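Local coordinates for halogenase (Chondromyces crocatus, PDB 3E1T), which probably halogenates a precursor of the natural product chondrochloren, using bound flavin-adenine dinucleotide (FAD) as its cofactor, at residues 214-219 and 371-376. Numbering follows the deposited sequence.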
loop_
_atom_site.group_PDB
_atom_site.type_symbol
_atom_site.label_atom_id
_atom_site.label_comp_id
_atom_site.label_asym_id
_atom_site.label_seq_id
_atom_site.Cartn_x
_atom_site.Cartn_y
_atom_site.Cartn_z
ATOM N N ALA A 214 -13.415 -7.887 11.895
ATOM C CA ALA A 214 -13.350 -7.046 13.081
ATOM C C ALA A 214 -13.662 -7.831 14.359
ATOM O O ALA A 214 -14.523 -8.719 14.362
ATOM C CB ALA A 214 -14.309 -5.883 12.933
ATOM N N PHE A 215 -12.937 -7.520 15.430
ATOM C CA PHE A 215 -13.242 -8.036 16.770
ATOM C C PHE A 215 -13.061 -6.909 17.782
ATOM O O PHE A 215 -12.949 -5.746 17.382
ATOM C CB PHE A 215 -12.420 -9.281 17.109
ATOM C CG PHE A 215 -10.951 -9.025 17.328
ATOM C CD1 PHE A 215 -10.387 -9.211 18.593
ATOM C CD2 PHE A 215 -10.125 -8.636 16.273
ATOM C CE1 PHE A 215 -9.039 -9.011 18.811
ATOM C CE2 PHE A 215 -8.756 -8.427 16.479
ATOM C CZ PHE A 215 -8.214 -8.611 17.750
ATOM N N GLN A 216 -13.047 -7.216 19.081
ATOM C CA GLN A 216 -13.137 -6.133 20.067
ATOM C C GLN A 216 -11.927 -5.201 20.079
ATOM O O GLN A 216 -12.058 -4.021 20.406
ATOM C CB GLN A 216 -13.404 -6.648 21.484
ATOM C CG GLN A 216 -13.917 -5.540 22.391
ATOM C CD GLN A 216 -14.317 -6.007 23.758
ATOM O OE1 GLN A 216 -15.446 -5.757 24.191
ATOM N NE2 GLN A 216 -13.396 -6.676 24.466
ATOM N N ASP A 217 -10.752 -5.741 19.765
ATOM C CA ASP A 217 -9.496 -4.980 19.876
ATOM C C ASP A 217 -8.892 -4.577 18.517
ATOM O O ASP A 217 -7.763 -4.072 18.455
ATOM C CB ASP A 217 -8.473 -5.756 20.716
ATOM C CG ASP A 217 -8.741 -5.661 22.222
ATOM O OD1 ASP A 217 -9.696 -4.981 22.638
ATOM O OD2 ASP A 217 -7.968 -6.251 22.994
ATOM N N GLY A 218 -9.639 -4.778 17.440
ATOM C CA GLY A 218 -9.141 -4.447 16.101
ATOM C C GLY A 218 -9.718 -5.344 15.047
ATOM O O GLY A 218 -10.904 -5.663 15.087
ATOM N N TRP A 219 -8.888 -5.756 14.096
ATOM C CA TRP A 219 -9.356 -6.627 13.027
ATOM C C TRP A 219 -8.259 -7.532 12.493
ATOM O O TRP A 219 -7.076 -7.246 12.653
ATOM C CB TRP A 219 -10.026 -5.828 11.886
ATOM C CG TRP A 219 -9.112 -4.872 11.152
ATOM C CD1 TRP A 219 -8.783 -3.603 11.530
ATOM C CD2 TRP A 219 -8.443 -5.103 9.901
ATOM N NE1 TRP A 219 -7.939 -3.033 10.600
ATOM C CE2 TRP A 219 -7.710 -3.932 9.596
ATOM C CE3 TRP A 219 -8.373 -6.191 9.026
ATOM C CZ2 TRP A 219 -6.914 -3.819 8.450
ATOM C CZ3 TRP A 219 -7.590 -6.079 7.878
ATOM C CH2 TRP A 219 -6.870 -4.898 7.601
ATOM N N ASP A 371 -19.191 -1.306 17.263
ATOM C CA ASP A 371 -18.730 -2.100 18.398
ATOM C C ASP A 371 -18.636 -1.173 19.601
ATOM O O ASP A 371 -17.567 -0.623 19.918
ATOM C CB ASP A 371 -17.397 -2.798 18.102
ATOM C CG ASP A 371 -17.107 -3.938 19.066
ATOM O OD1 ASP A 371 -17.703 -3.965 20.162
ATOM O OD2 ASP A 371 -16.285 -4.814 18.732
ATOM N N THR A 372 -19.772 -1.007 20.272
ATOM C CA THR A 372 -19.941 0.059 21.255
ATOM C C THR A 372 -19.140 -0.120 22.530
ATOM O O THR A 372 -18.916 0.852 23.250
ATOM C CB THR A 372 -21.433 0.299 21.613
ATOM O OG1 THR A 372 -22.004 -0.912 22.123
ATOM C CG2 THR A 372 -22.216 0.758 20.388
ATOM N N ASP A 373 -18.692 -1.339 22.809
ATOM C CA ASP A 373 -17.836 -1.561 23.976
ATOM C C ASP A 373 -16.346 -1.730 23.638
ATOM O O ASP A 373 -15.545 -2.127 24.488
ATOM C CB ASP A 373 -18.376 -2.705 24.849
ATOM C CG ASP A 373 -18.302 -4.061 24.181
ATOM O OD1 ASP A 373 -18.189 -4.151 22.935
ATOM O OD2 ASP A 373 -18.357 -5.066 24.925
ATOM N N SER A 374 -15.983 -1.392 22.396
ATOM C CA SER A 374 -14.601 -1.468 21.941
ATOM C C SER A 374 -13.913 -0.118 22.053
ATOM O O SER A 374 -14.373 0.861 21.476
ATOM C CB SER A 374 -14.525 -1.944 20.485
ATOM O OG SER A 374 -13.179 -1.941 20.034
ATOM N N TYR A 375 -12.807 -0.074 22.786
ATOM C CA TYR A 375 -11.992 1.132 22.820
ATOM C C TYR A 375 -11.407 1.426 21.428
ATOM O O TYR A 375 -11.456 2.564 20.983
ATOM C CB TYR A 375 -10.909 1.076 23.913
ATOM C CG TYR A 375 -9.810 2.115 23.753
ATOM C CD1 TYR A 375 -10.102 3.481 23.668
ATOM C CD2 TYR A 375 -8.476 1.721 23.663
ATOM C CE1 TYR A 375 -9.087 4.432 23.496
ATOM C CE2 TYR A 375 -7.460 2.653 23.503
ATOM C CZ TYR A 375 -7.768 4.009 23.420
ATOM O OH TYR A 375 -6.729 4.920 23.255
ATOM N N PHE A 376 -10.917 0.390 20.748
ATOM C CA PHE A 376 -10.305 0.513 19.414
ATOM C C PHE A 376 -11.270 1.161 18.412
ATOM O O PHE A 376 -10.942 2.176 17.800
ATOM C CB PHE A 376 -9.810 -0.867 18.932
ATOM C CG PHE A 376 -9.185 -0.868 17.540
ATOM C CD1 PHE A 376 -7.796 -0.839 17.386
ATOM C CD2 PHE A 376 -9.985 -0.928 16.390
ATOM C CE1 PHE A 376 -7.214 -0.853 16.094
ATOM C CE2 PHE A 376 -9.404 -0.933 15.093
ATOM C CZ PHE A 376 -8.025 -0.903 14.957
HETATM O O HOH W 1 -10.329 -2.251 22.143
#
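The Phe376 ring lies flat against the backbone of Gly218, whose CA sits over the centre of one face, 3.6 Å from the ring centroid and 11° off its normal: a CH-pi contact. At Gly218 the backbone angles would press a CB against Asp217 O. Phe376 CZ approaches the indole of Trp219 at its edge, near the indole plane, 4.4 Å from Trp219 CD1; the Trp219 side chain is about 7 Å from the bound FAD. Chi1 of Phe376 (179°) sets CG anti to the backbone N, and CD1 lies 3.4 Å from Asp217 O. An alanine in place of Phe376 would probably leave a gap over Gly218 and beside the Trp219 edge. On the polar side, Ser374 OG donates a hydrogen bond to Gln216 O, modelled at a doubtfully short 2.4 Å; as N-cap, the same OG accepts one from the backbone N of Trp377. One water joins the segments, donating to Asp217 OD1 at 2.8 Å and accepting from Phe376 N; Asp217 OD2 forms a salt bridge with Arg258. Arg380 makes a cation-pi contact with Phe376. A type I turn, Phe215 to Gly218, links antiparallel strands 210-215 and 218-224 of the large mixed sheet. The start of helix 375-378 packs against this hairpin end, while Trp219 NE1, hydrogen-bonded to Tyr366 OH, ties strand 218-224 to helix 340-368.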